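Local coordinates for CrRbcX-IIa (Chlamydomonas reinhardtii, PDB 5BS1), which probably assists the assembly of Rubisco as a small, all-helical homodimeric chaperone of the RbcX family, at residues L82-R85 with L86-V89; R31-L34 with E35-Q38; D95-W99 with G100-E104; D69-M72 with A73-R77; A106-E109 with T110-N114. One frame throughout, in Å; residues are numbered along the deposited sequence. Where two conformers were deposited one is given.

Interaction 1: L82-R85 with L86-V89; sequences LALR and LMEV
Met87 N donates to Ala83 O at 2.8 Å, the shortest of four successive i to i+4 backbone bonds through this stretch of helix. Arg85 carries the polar side-chain contact. Its CG stands anti to the backbone N (chi1 179°) and the chain bends at chi2, which carries the guanidinium forward beside the next turn. There NH1 meets Glu88 OE1 in a salt bridge of 2.9 Å. The carboxylate oxygen lies in the guanidinium plane, but the nitrogen comes from above the carboxylate, the two planes standing 88° apart. Val89 CG2 sits over the centre of one guanidinium face, 3.5 Å from Arg85 CZ, while NH2 bonds Gln36 of helix 13-38. With an alanine in place of Arg85, Glu88 OE1 would probably lose its salt-bridge partner and Val89 CG2 the flat group packed against it. Leu82 CG touches Leu86 CD1 at 3.9 Å, and the selenomethionine Met87 folds its CE back to 3.8 Å from Ala83 CB. Leu86 also packs on Trp71 and Met72, whereas Leu84 and Met87 meet Met118 of the second subunit. The pattern is that of an amphipathic alpha-helix within a helical bundle, its polar flank clasped by an i to i+3 salt bridge.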
loop_
_atom_site.group_PDB
_atom_site.type_symbol
_atom_site.label_atom_id
_atom_site.label_comp_id
_atom_site.label_asym_id
_atom_site.label_seq_id
_atom_site.Cartn_x
_atom_site.Cartn_y
_atom_site.Cartn_z
ATOM N N LEU A 82 12.841 12.885 19.660
ATOM C CA LEU A 82 11.567 12.308 19.164
ATOM C C LEU A 82 11.818 11.599 17.817
ATOM O O LEU A 82 11.321 10.491 17.611
ATOM C CB LEU A 82 10.531 13.389 19.028
ATOM C CG LEU A 82 9.217 13.055 18.312
ATOM C CD1 LEU A 82 8.504 11.941 19.055
ATOM C CD2 LEU A 82 8.361 14.305 18.155
ATOM N N ALA A 83 12.547 12.257 16.912
ATOM C CA ALA A 83 12.877 11.636 15.625
ATOM C C ALA A 83 13.639 10.334 15.798
ATOM O O ALA A 83 13.297 9.339 15.141
ATOM C CB ALA A 83 13.649 12.577 14.735
ATOM N N LEU A 84 14.620 10.291 16.706
ATOM C CA LEU A 84 15.339 9.040 16.958
ATOM C C LEU A 84 14.399 7.930 17.386
ATOM O O LEU A 84 14.522 6.794 16.945
ATOM C CB LEU A 84 16.440 9.202 17.989
ATOM C CG LEU A 84 17.650 10.055 17.634
ATOM C CD1 LEU A 84 18.628 10.019 18.792
ATOM C CD2 LEU A 84 18.329 9.635 16.357
ATOM N N ARG A 85 13.449 8.246 18.270
ATOM C CA ARG A 85 12.512 7.253 18.723
ATOM C C ARG A 85 11.584 6.755 17.599
ATOM O O ARG A 85 11.352 5.559 17.480
ATOM C CB ARG A 85 11.673 7.802 19.882
ATOM C CG ARG A 85 10.643 6.829 20.414
ATOM C CD ARG A 85 11.259 5.583 21.006
ATOM N NE ARG A 85 10.226 4.692 21.530
ATOM C CZ ARG A 85 10.320 3.373 21.587
ATOM N NH1 ARG A 85 11.429 2.756 21.196
ATOM N NH2 ARG A 85 9.299 2.650 22.030
ATOM N N LEU A 86 11.080 7.675 16.797
ATOM C CA LEU A 86 10.187 7.320 15.683
ATOM C C LEU A 86 10.956 6.448 14.684
ATOM O O LEU A 86 10.397 5.500 14.155
ATOM C CB LEU A 86 9.673 8.564 15.002
ATOM C CG LEU A 86 8.660 9.386 15.792
ATOM C CD1 LEU A 86 8.511 10.771 15.186
ATOM C CD2 LEU A 86 7.321 8.662 15.867
HETATM N N MSE A 87 12.214 6.802 14.431
HETATM C CA MSE A 87 13.087 6.011 13.525
HETATM C C MSE A 87 13.301 4.613 14.040
HETATM O O MSE A 87 13.220 3.660 13.285
HETATM C CB MSE A 87 14.422 6.724 13.329
HETATM C CG MSE A 87 14.179 7.804 12.299
HETATM SE SE MSE A 87 15.775 8.715 11.598
HETATM C CE MSE A 87 15.713 9.707 13.241
ATOM N N GLU A 88 13.570 4.479 15.341
ATOM C CA GLU A 88 13.784 3.187 15.971
ATOM C C GLU A 88 12.531 2.316 15.795
ATOM O O GLU A 88 12.618 1.133 15.467
ATOM C CB GLU A 88 14.120 3.405 17.467
ATOM C CG GLU A 88 14.149 2.184 18.375
ATOM C CD GLU A 88 14.584 2.533 19.814
ATOM O OE1 GLU A 88 14.130 3.558 20.394
ATOM O OE2 GLU A 88 15.409 1.787 20.380
ATOM N N VAL A 89 11.378 2.900 16.102
ATOM C CA VAL A 89 10.122 2.151 16.095
ATOM C C VAL A 89 9.769 1.707 14.664
ATOM O O VAL A 89 9.350 0.566 14.448
ATOM C CB VAL A 89 8.994 2.941 16.789
ATOM C CG1 VAL A 89 7.644 2.267 16.617
ATOM C CG2 VAL A 89 9.302 3.092 18.274
#

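Interaction 2: R31-L34 with E35-Q38; sequences RVVL and EQLQ
Leu34 and Val33 meet Leu37 and Gln38 one turn further along the last part of helix 13-38, whose apolar flank packs into the helical bundle of the RbcX fold. Val33 and Leu37 lie side by side and point the same way, Val33 CG1 3.8 Å from Leu37 CD1. Leu37 CG is turned anti to its own carbonyl carbon (chi1 -70°), which lays it back over the preceding turn, 3.3 Å from Val33 O. This pair faces helix 46-59, where Val33 touches Leu55 and Leu37 touches Asn48; Val33 also packs on Leu86 and Val89 of helix 80-96. Leu34 crosses Gln38, its CG 3.8 Å from Gln38 OE1, and rests on Leu59. Its carbonyl O draws two weak backbone bonds, from Leu37 N and Gln38 N, so the regular i to i+4 pattern slackens here. On the solvent side the amide of Gln36 runs alongside Val32, NE2 3.6 Å from Val32 CG1, while its OE1 accepts from Arg85. Val32 O, already bonded by Gln36 N, takes a second hydrogen from water 1 at 2.9 Å; the same water donates to Glu35 OE1 at 2.7 Å.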
loop_
_atom_site.group_PDB
_atom_site.type_symbol
_atom_site.label_atom_id
_atom_site.label_comp_id
_atom_site.label_asym_id
_atom_site.label_seq_id
_atom_site.Cartn_x
_atom_site.Cartn_y
_atom_site.Cartn_z
ATOM N N ARG A 31 1.922 6.553 15.652
ATOM C CA ARG A 31 0.815 6.173 16.528
ATOM C C ARG A 31 1.289 5.442 17.749
ATOM O O ARG A 31 0.797 5.705 18.846
ATOM C CB ARG A 31 -0.208 5.309 15.805
ATOM C CG ARG A 31 -1.030 6.037 14.780
ATOM C CD ARG A 31 -2.156 5.108 14.328
ATOM N NE ARG A 31 -3.244 5.044 15.329
ATOM C CZ ARG A 31 -3.909 3.948 15.699
ATOM N NH1 ARG A 31 -4.887 4.055 16.595
ATOM N NH2 ARG A 31 -3.610 2.752 15.213
ATOM N N VAL A 32 2.236 4.525 17.582
ATOM C CA VAL A 32 2.823 3.777 18.698
ATOM C C VAL A 32 3.458 4.708 19.706
ATOM O O VAL A 32 3.198 4.609 20.906
ATOM C CB VAL A 32 3.871 2.740 18.207
ATOM C CG1 VAL A 32 4.750 2.213 19.343
ATOM C CG2 VAL A 32 3.183 1.589 17.506
ATOM N N VAL A 33 4.267 5.633 19.221
ATOM C CA VAL A 33 4.972 6.551 20.086
ATOM C C VAL A 33 3.990 7.490 20.774
ATOM O O VAL A 33 4.155 7.787 21.941
ATOM C CB VAL A 33 6.086 7.291 19.303
ATOM C CG1 VAL A 33 6.706 8.432 20.112
ATOM C CG2 VAL A 33 7.185 6.293 18.920
ATOM N N LEU A 34 2.984 7.976 20.062
ATOM C CA LEU A 34 2.015 8.872 20.701
ATOM C C LEU A 34 1.344 8.176 21.881
ATOM O O LEU A 34 1.160 8.787 22.941
ATOM C CB LEU A 34 0.964 9.366 19.720
ATOM C CG LEU A 34 0.028 10.487 20.204
ATOM C CD1 LEU A 34 0.790 11.749 20.563
ATOM C CD2 LEU A 34 -0.971 10.790 19.105
ATOM N N GLU A 35 0.971 6.917 21.713
ATOM C CA GLU A 35 0.298 6.166 22.767
ATOM C C GLU A 35 1.230 6.007 23.960
ATOM O O GLU A 35 0.810 6.132 25.122
ATOM C CB GLU A 35 -0.136 4.796 22.232
ATOM C CG GLU A 35 -0.889 3.903 23.206
ATOM C CD GLU A 35 -1.405 2.617 22.555
ATOM O OE1 GLU A 35 -0.726 1.577 22.619
ATOM O OE2 GLU A 35 -2.498 2.631 21.945
ATOM N N GLN A 36 2.492 5.723 23.669
ATOM C CA GLN A 36 3.496 5.551 24.713
ATOM C C GLN A 36 3.716 6.821 25.509
ATOM O O GLN A 36 3.960 6.751 26.712
ATOM C CB GLN A 36 4.798 5.050 24.099
ATOM C CG GLN A 36 4.676 3.598 23.670
ATOM C CD GLN A 36 5.893 3.098 22.920
ATOM O OE1 GLN A 36 6.748 3.872 22.498
ATOM N NE2 GLN A 36 5.970 1.782 22.740
ATOM N N LEU A 37 3.635 7.971 24.848
ATOM C CA LEU A 37 3.878 9.253 25.499
ATOM C C LEU A 37 2.738 9.684 26.398
ATOM O O LEU A 37 2.924 10.569 27.233
ATOM C CB LEU A 37 4.166 10.349 24.468
ATOM C CG LEU A 37 5.507 10.221 23.762
ATOM C CD1 LEU A 37 5.608 11.149 22.573
ATOM C CD2 LEU A 37 6.652 10.493 24.724
ATOM N N GLN A 38 1.568 9.103 26.204
ATOM C CA GLN A 38 0.437 9.380 27.087
ATOM C C GLN A 38 0.288 8.334 28.208
ATOM O O GLN A 38 -0.302 8.614 29.249
ATOM C CB GLN A 38 -0.821 9.442 26.252
ATOM C CG GLN A 38 -0.787 10.587 25.292
ATOM C CD GLN A 38 -2.021 10.615 24.441
ATOM O OE1 GLN A 38 -2.053 10.045 23.347
ATOM N NE2 GLN A 38 -3.066 11.250 24.952
HETATM O O HOH W 1 1.792 2.183 21.715
#

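Interaction 3: D95-W99 with G100-E104; sequences DEFEW and GKTME
Lys101 runs back alongside Glu98, both side chains pointing the same way. Its CB lies 4.0 Å from Glu98 CB, so the two chains start as neighbours. CG stands anti to the backbone N (chi1 176°), and CD comes within 3.3 Å of Glu98 OE1. A bend at chi3 then holds CE beside the same oxygen and lets NZ close a salt bridge to Glu98 OE1 of 2.8 Å. The ammonium meets that oxygen on its syn side, 18° out of the carboxylate plane. NZ does not stop there: it also pairs with Asp6 and bonds the carbonyl of Phe8, both of the second subunit. A methionine in place of Lys101 would probably leave Glu98 and Asp6 of the second subunit without the positive charge they share, weakening this link across the dimer.

The backbone of Glu98 is held too: its O is gripped twice by one residue. Thr102 N donates in the carbonyl plane at 3.1 Å, while Thr102 OG1 donates from above that plane at 2.9 Å. The hydroxyl also lies 3.4 Å from Phe97 CZ. Phe97 in turn sets CD2 over the centre of the Trp99 ring, which sends NE1 to the carbonyl of Leu94 and packs on Met103 of the second subunit. Glu98, centre of an inverse gamma turn, holds the N-cap position: this is a helix start, where the chain leaves helix 80-96 and enters the long helix 99-121 of the dimer interface.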
loop_
_atom_site.group_PDB
_atom_site.type_symbol
_atom_site.label_atom_id
_atom_site.label_comp_id
_atom_site.label_asym_id
_atom_site.label_seq_id
_atom_site.Cartn_x
_atom_site.Cartn_y
_atom_site.Cartn_z
ATOM N N ASP A 95 10.217 -5.990 11.374
ATOM C CA ASP A 95 10.259 -7.381 11.777
ATOM C C ASP A 95 8.981 -7.829 12.513
ATOM O O ASP A 95 8.791 -9.022 12.678
ATOM C CB ASP A 95 11.472 -7.625 12.630
ATOM C CG ASP A 95 12.762 -7.506 11.845
ATOM O OD1 ASP A 95 12.762 -7.739 10.630
ATOM O OD2 ASP A 95 13.761 -7.165 12.479
ATOM N N GLU A 96 8.125 -6.886 12.881
ATOM C CA GLU A 96 6.819 -7.166 13.505
ATOM C C GLU A 96 5.746 -7.392 12.454
ATOM O O GLU A 96 4.841 -8.224 12.618
ATOM C CB GLU A 96 6.410 -5.990 14.394
ATOM C CG GLU A 96 7.418 -5.721 15.503
ATOM C CD GLU A 96 7.238 -4.353 16.139
ATOM O OE1 GLU A 96 6.072 -3.896 16.288
ATOM O OE2 GLU A 96 8.267 -3.733 16.473
ATOM N N PHE A 97 5.844 -6.647 11.358
ATOM C CA PHE A 97 4.817 -6.664 10.308
ATOM C C PHE A 97 4.719 -8.060 9.717
ATOM O O PHE A 97 5.718 -8.706 9.414
ATOM C CB PHE A 97 5.186 -5.658 9.220
ATOM C CG PHE A 97 4.159 -5.473 8.137
ATOM C CD1 PHE A 97 2.967 -4.800 8.382
ATOM C CD2 PHE A 97 4.405 -5.898 6.842
ATOM C CE1 PHE A 97 2.061 -4.577 7.385
ATOM C CE2 PHE A 97 3.496 -5.692 5.849
ATOM C CZ PHE A 97 2.298 -5.049 6.113
ATOM N N GLU A 98 3.489 -8.522 9.565
ATOM C CA GLU A 98 3.251 -9.901 9.092
ATOM C C GLU A 98 3.196 -9.916 7.557
ATOM O O GLU A 98 2.143 -9.876 6.942
ATOM C CB GLU A 98 1.988 -10.460 9.737
ATOM C CG GLU A 98 2.193 -10.574 11.240
ATOM C CD GLU A 98 0.970 -11.006 12.014
ATOM O OE1 GLU A 98 0.255 -11.847 11.504
ATOM O OE2 GLU A 98 0.766 -10.549 13.156
ATOM N N TRP A 99 4.365 -9.989 6.958
ATOM C CA TRP A 99 4.538 -9.888 5.516
ATOM C C TRP A 99 3.793 -10.964 4.775
ATOM O O TRP A 99 3.100 -10.679 3.804
ATOM C CB TRP A 99 6.038 -9.999 5.156
ATOM C CG TRP A 99 6.840 -8.865 5.681
ATOM C CD1 TRP A 99 7.548 -8.828 6.858
ATOM C CD2 TRP A 99 7.031 -7.591 5.057
ATOM N NE1 TRP A 99 8.125 -7.597 7.012
ATOM C CE2 TRP A 99 7.861 -6.830 5.912
ATOM C CE3 TRP A 99 6.592 -7.029 3.869
ATOM C CZ2 TRP A 99 8.231 -5.528 5.614
ATOM C CZ3 TRP A 99 6.965 -5.709 3.571
ATOM C CH2 TRP A 99 7.781 -4.995 4.437
ATOM N N GLY A 100 3.978 -12.210 5.210
ATOM C CA GLY A 100 3.354 -13.303 4.489
ATOM C C GLY A 100 1.847 -13.233 4.533
ATOM O O GLY A 100 1.194 -13.433 3.511
ATOM N N LYS A 101 1.301 -12.915 5.699
ATOM C CA LYS A 101 -0.134 -12.797 5.871
ATOM C C LYS A 101 -0.720 -11.721 4.960
ATOM O O LYS A 101 -1.780 -11.896 4.370
ATOM C CB LYS A 101 -0.447 -12.484 7.350
ATOM C CG LYS A 101 -1.890 -12.232 7.663
ATOM C CD LYS A 101 -2.076 -11.908 9.141
ATOM C CE LYS A 101 -2.006 -13.139 10.003
ATOM N NZ LYS A 101 -2.342 -12.756 11.409
ATOM N N THR A 102 -0.023 -10.595 4.851
ATOM C CA THR A 102 -0.492 -9.491 4.049
ATOM C C THR A 102 -0.694 -9.894 2.584
ATOM O O THR A 102 -1.740 -9.618 1.985
ATOM C CB THR A 102 0.506 -8.317 4.157
ATOM O OG1 THR A 102 0.578 -7.899 5.512
ATOM C CG2 THR A 102 0.062 -7.125 3.309
HETATM N N MSE A 103 0.308 -10.549 2.003
HETATM C CA MSE A 103 0.225 -10.966 0.587
HETATM C C MSE A 103 -0.805 -12.074 0.419
HETATM O O MSE A 103 -1.561 -12.078 -0.541
HETATM C CB MSE A 103 1.572 -11.368 0.034
HETATM C CG MSE A 103 1.529 -11.769 -1.447
HETATM SE SE MSE A 103 1.001 -10.272 -2.611
HETATM C CE MSE A 103 0.852 -11.233 -4.316
ATOM N N GLU A 104 -0.895 -12.989 1.377
ATOM C CA GLU A 104 -1.923 -14.050 1.291
ATOM C C GLU A 104 -3.350 -13.505 1.379
ATOM O O GLU A 104 -4.210 -13.918 0.599
ATOM C CB GLU A 104 -1.666 -15.177 2.274
ATOM C CG GLU A 104 -2.629 -16.344 2.119
ATOM C CD GLU A 104 -2.585 -17.007 0.749
ATOM O OE1 GLU A 104 -1.619 -16.916 -0.021
ATOM O OE2 GLU A 104 -3.582 -17.661 0.361
#

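Interaction 4: D69-M72 with A73-R77; sequences DEWM and AAVMR
Trp71 O accepts from Val75 N at 2.9 Å, the donor lying in the carbonyl plane, and the side chains of the same two residues meet as well. Val75 CG2 stands over one face of the indole, 3.8 Å from the centroid of the six-membered Trp71 ring and only 3° off its normal, a CH-pi contact. Trp71 turns its CG anti to the backbone N (chi1 -174°), bringing the ring alongside the next turn, where the methyl can reach it. The indole N-H is satisfied outside the turn by the carbonyl of Phe58, which limits the rotation of the ring; Thr26 and Ala30 of helix 13-38 also pack on Trp71.

The other backbone acceptors are served in the same i to i+4 manner. Asp69 O takes Ala73 N at 2.9 Å, Glu70 O takes Ala74 N at 3.1 Å, and Met72 O takes Met76 N at 2.9 Å. Asp69 spends both carboxylate oxygens elsewhere: OD2 pairs with Arg22 and OD1 with Arg90, so two guanidinium groups of two different helices share one acid. The selenomethionine Met72 packs on Arg90 and Thr26, while Leu117 of the second subunit lies against Met72 and Ala73. Such packing belongs to a short amphipathic helix of an all-alpha bundle, here helix 69-78, packed against helices 13-38, 46-59 and 80-96 and contacted by the partner chain.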
loop_
_atom_site.group_PDB
_atom_site.type_symbol
_atom_site.label_atom_id
_atom_site.label_comp_id
_atom_site.label_asym_id
_atom_site.label_seq_id
_atom_site.Cartn_x
_atom_site.Cartn_y
_atom_site.Cartn_z
ATOM N N ASP A 69 10.036 10.260 4.793
ATOM C CA ASP A 69 11.376 10.786 5.167
ATOM C C ASP A 69 11.463 12.311 5.197
ATOM O O ASP A 69 12.212 12.842 6.000
ATOM C CB ASP A 69 12.448 10.208 4.260
ATOM C CG ASP A 69 12.546 8.697 4.365
ATOM O OD1 ASP A 69 12.249 8.134 5.442
ATOM O OD2 ASP A 69 12.964 8.073 3.382
ATOM N N GLU A 70 10.708 12.986 4.340
ATOM C CA GLU A 70 10.590 14.450 4.416
ATOM C C GLU A 70 9.953 14.861 5.753
ATOM O O GLU A 70 10.438 15.782 6.430
ATOM C CB GLU A 70 9.756 14.988 3.251
ATOM C CG GLU A 70 9.693 16.510 3.197
ATOM C CD GLU A 70 8.904 17.072 2.030
ATOM O OE1 GLU A 70 7.915 16.461 1.581
ATOM O OE2 GLU A 70 9.260 18.181 1.600
ATOM N N TRP A 71 8.887 14.161 6.103
ATOM C CA TRP A 71 8.233 14.328 7.408
ATOM C C TRP A 71 9.222 14.083 8.549
ATOM O O TRP A 71 9.315 14.859 9.488
ATOM C CB TRP A 71 7.036 13.402 7.486
ATOM C CG TRP A 71 6.168 13.551 8.715
ATOM C CD1 TRP A 71 5.117 14.401 8.876
ATOM C CD2 TRP A 71 6.228 12.764 9.903
ATOM N NE1 TRP A 71 4.550 14.247 10.133
ATOM C CE2 TRP A 71 5.209 13.232 10.773
ATOM C CE3 TRP A 71 7.067 11.735 10.339
ATOM C CZ2 TRP A 71 4.992 12.685 12.025
ATOM C CZ3 TRP A 71 6.842 11.185 11.587
ATOM C CH2 TRP A 71 5.820 11.656 12.413
HETATM N N MSE A 72 9.989 13.005 8.452
HETATM C CA MSE A 72 10.907 12.649 9.523
HETATM C C MSE A 72 12.005 13.697 9.661
HETATM O O MSE A 72 12.411 14.003 10.761
HETATM C CB MSE A 72 11.503 11.260 9.258
HETATM C CG MSE A 72 12.302 10.751 10.454
HETATM SE SE MSE A 72 11.170 10.434 12.018
HETATM C CE MSE A 72 10.405 8.778 11.327
ATOM N N ALA A 73 12.495 14.232 8.554
ATOM C CA ALA A 73 13.527 15.254 8.610
ATOM C C ALA A 73 13.001 16.508 9.301
ATOM O O ALA A 73 13.717 17.121 10.068
ATOM C CB ALA A 73 13.976 15.599 7.205
ATOM N N ALA A 74 11.741 16.816 9.038
ATOM C CA ALA A 74 11.062 17.948 9.710
ATOM C C ALA A 74 10.928 17.714 11.202
ATOM O O ALA A 74 11.165 18.621 12.007
ATOM C CB ALA A 74 9.717 18.203 9.079
ATOM N N VAL A 75 10.541 16.514 11.595
ATOM C CA VAL A 75 10.488 16.186 13.003
ATOM C C VAL A 75 11.876 16.336 13.645
ATOM O O VAL A 75 12.012 16.912 14.717
ATOM C CB VAL A 75 9.941 14.762 13.269
ATOM C CG1 VAL A 75 9.958 14.439 14.740
ATOM C CG2 VAL A 75 8.527 14.606 12.733
HETATM N N MSE A 76 12.904 15.808 12.993
HETATM C CA MSE A 76 14.257 15.857 13.538
HETATM C C MSE A 76 14.726 17.288 13.720
HETATM O O MSE A 76 15.409 17.560 14.698
HETATM C CB MSE A 76 15.234 15.034 12.693
HETATM C CG MSE A 76 16.603 14.867 13.388
HETATM SE SE MSE A 76 17.642 13.562 12.328
HETATM C CE MSE A 76 17.921 14.647 10.718
ATOM N N ARG A 77 14.356 18.184 12.819
ATOM C CA ARG A 77 14.734 19.605 12.970
ATOM C C ARG A 77 14.150 20.224 14.215
ATOM O O ARG A 77 14.760 21.098 14.818
ATOM C CB ARG A 77 14.322 20.440 11.769
ATOM C CG ARG A 77 15.385 20.431 10.693
ATOM C CD ARG A 77 15.122 21.404 9.584
ATOM N NE ARG A 77 14.510 20.665 8.492
ATOM C CZ ARG A 77 13.236 20.646 8.122
ATOM N NH1 ARG A 77 12.916 19.876 7.093
ATOM N NH2 ARG A 77 12.305 21.376 8.720
#

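Interaction 5: A106-E109 with T110-N114; sequences ASRE and TREAN
Ala106 O is gripped by two atoms of Thr110, its OG1 at 2.7 Å and its N at 3.1 Å, which arrive from opposite faces of the carbonyl plane. Chi1 of -64° sets the threonine hydroxyl beside its own N, turned back along the helix toward that oxygen; OG1 also bonds Arg22 of the second subunit. At the next residue, the Arg111 guanidinium folds back over the backbone, with Ser107 O over the centre of one face and NH2 3.5 Å from Arg108 CA. In one of the two conformers of Glu112, this residue and Arg108 run side by side, Glu112 OE2 3.5 Å from Arg108 CG. Their charges do not meet directly, for Arg108 NE and Glu112 OE2 are 4.4 Å apart. Water 2 joins them instead, accepting from Arg108 NE at 2.9 Å in the guanidinium plane and donating to Glu112 OE1 at 2.9 Å. Further out, partners on the second subunit hold the polar ends: the carbonyl of Ser7 takes Arg108 NH2, Arg15 pairs with Glu109, and Arg90 and Met87 bond Asn114. Within the helix, then, the ties are a shared carbonyl and, in one conformer, a water bridge, while several charged and amide groups are committed to the dimer interface.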
loop_
_atom_site.group_PDB
_atom_site.type_symbol
_atom_site.label_atom_id
_atom_site.label_comp_id
_atom_site.label_asym_id
_atom_site.label_seq_id
_atom_site.Cartn_x
_atom_site.Cartn_y
_atom_site.Cartn_z
ATOM N N ALA A 106 -4.230 -10.457 0.478
ATOM C CA ALA A 106 -4.426 -9.720 -0.786
ATOM C C ALA A 106 -4.767 -10.684 -1.924
ATOM O O ALA A 106 -5.618 -10.411 -2.760
ATOM C CB ALA A 106 -3.200 -8.888 -1.130
ATOM N N SER A 107 -4.089 -11.820 -1.923
ATOM C CA SER A 107 -4.215 -12.835 -2.978
ATOM C C SER A 107 -5.559 -13.552 -2.843
ATOM O O SER A 107 -6.329 -13.626 -3.804
ATOM C CB SER A 107 -3.052 -13.813 -2.882
ATOM O OG SER A 107 -1.823 -13.154 -3.140
ATOM N N ARG A 108 -5.822 -14.080 -1.661
ATOM C CA ARG A 108 -7.072 -14.786 -1.409
ATOM C C ARG A 108 -8.272 -13.874 -1.708
ATOM O O ARG A 108 -9.214 -14.292 -2.372
ATOM C CB ARG A 108 -7.134 -15.264 0.028
ATOM C CG ARG A 108 -8.469 -15.929 0.383
ATOM C CD ARG A 108 -8.530 -16.437 1.796
ATOM N NE ARG A 108 -8.404 -15.406 2.816
ATOM C CZ ARG A 108 -7.314 -15.208 3.564
ATOM N NH1 ARG A 108 -6.229 -15.950 3.398
ATOM N NH2 ARG A 108 -7.328 -14.264 4.496
ATOM N N GLU A 109 -8.230 -12.648 -1.213
ATOM C CA GLU A 109 -9.393 -11.753 -1.392
ATOM C C GLU A 109 -9.546 -11.284 -2.839
ATOM O O GLU A 109 -10.663 -10.909 -3.254
ATOM C CB GLU A 109 -9.359 -10.622 -0.369
ATOM C CG GLU A 109 -9.557 -11.158 1.045
ATOM C CD GLU A 109 -9.638 -10.095 2.118
ATOM O OE1 GLU A 109 -9.476 -8.892 1.819
ATOM O OE2 GLU A 109 -9.877 -10.468 3.283
ATOM N N THR A 110 -8.465 -11.274 -3.619
ATOM C CA THR A 110 -8.557 -11.024 -5.054
ATOM C C THR A 110 -9.312 -12.167 -5.743
ATOM O O THR A 110 -10.242 -11.937 -6.530
ATOM C CB THR A 110 -7.196 -10.824 -5.712
ATOM O OG1 THR A 110 -6.582 -9.633 -5.183
ATOM C CG2 THR A 110 -7.325 -10.676 -7.214
ATOM N N ARG A 111 -8.908 -13.388 -5.439
ATOM C CA ARG A 111 -9.607 -14.578 -5.970
ATOM C C ARG A 111 -11.070 -14.583 -5.571
ATOM O O ARG A 111 -11.960 -14.848 -6.410
ATOM C CB ARG A 111 -8.889 -15.854 -5.514
ATOM C CG ARG A 111 -7.503 -16.005 -6.127
ATOM C CD ARG A 111 -6.882 -17.362 -5.794
ATOM N NE ARG A 111 -6.593 -17.537 -4.370
ATOM C CZ ARG A 111 -5.392 -17.342 -3.811
ATOM N NH1 ARG A 111 -4.341 -16.979 -4.538
ATOM N NH2 ARG A 111 -5.238 -17.528 -2.509
ATOM N N GLU A 112 -11.344 -14.279 -4.312
ATOM C CA GLU A 112 -12.707 -14.294 -3.809
ATOM C C GLU A 112 -13.557 -13.220 -4.457
ATOM O O GLU A 112 -14.721 -13.459 -4.787
ATOM C CB GLU A 112 -12.754 -14.163 -2.317
ATOM C CG GLU A 112 -12.214 -15.415 -1.670
ATOM C CD GLU A 112 -12.069 -15.285 -0.189
ATOM O OE1 GLU A 112 -12.003 -14.153 0.347
ATOM O OE2 GLU A 112 -11.978 -16.354 0.430
ATOM N N ALA A 113 -12.982 -12.040 -4.652
ATOM C CA ALA A 113 -13.739 -10.983 -5.316
ATOM C C ALA A 113 -14.096 -11.382 -6.749
ATOM O O ALA A 113 -15.225 -11.127 -7.205
ATOM C CB ALA A 113 -12.972 -9.673 -5.288
ATOM N N ASN A 114 -13.149 -11.984 -7.468
ATOM C CA ASN A 114 -13.401 -12.448 -8.820
ATOM C C ASN A 114 -14.516 -13.488 -8.786
ATOM O O ASN A 114 -15.441 -13.437 -9.587
ATOM C CB ASN A 114 -12.158 -13.056 -9.469
ATOM C CG ASN A 114 -11.157 -12.027 -9.952
ATOM O OD1 ASN A 114 -11.388 -10.829 -9.884
ATOM N ND2 ASN A 114 -10.026 -12.507 -10.454
HETATM O O HOH W 2 -10.979 -14.121 3.046
#

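How the interactions relate
Interaction 1 joins interactions 2 and 4, which do not touch each other (nearest atoms about 7 Å). Toward interaction 2, Leu86 CD2 lies 3.9 Å from Val33 CG2; toward interaction 4, Ala83 CB lies 3.5 Å from Met76 CA. Interaction 3 spans the junction from helix 80-96 to helix 99-121, and interaction 5 lies further along the latter, their centres about 16 Å apart, joined by a long, weak ion pair from Glu104 to Arg111. Centres of interactions 4 and 5 stand about 37 Å apart in one chain, yet dimerisation brings their counterparts together, since Ala113 packs on Asp69 of the second subunit. Interaction 2 alone has no partner-chain contact.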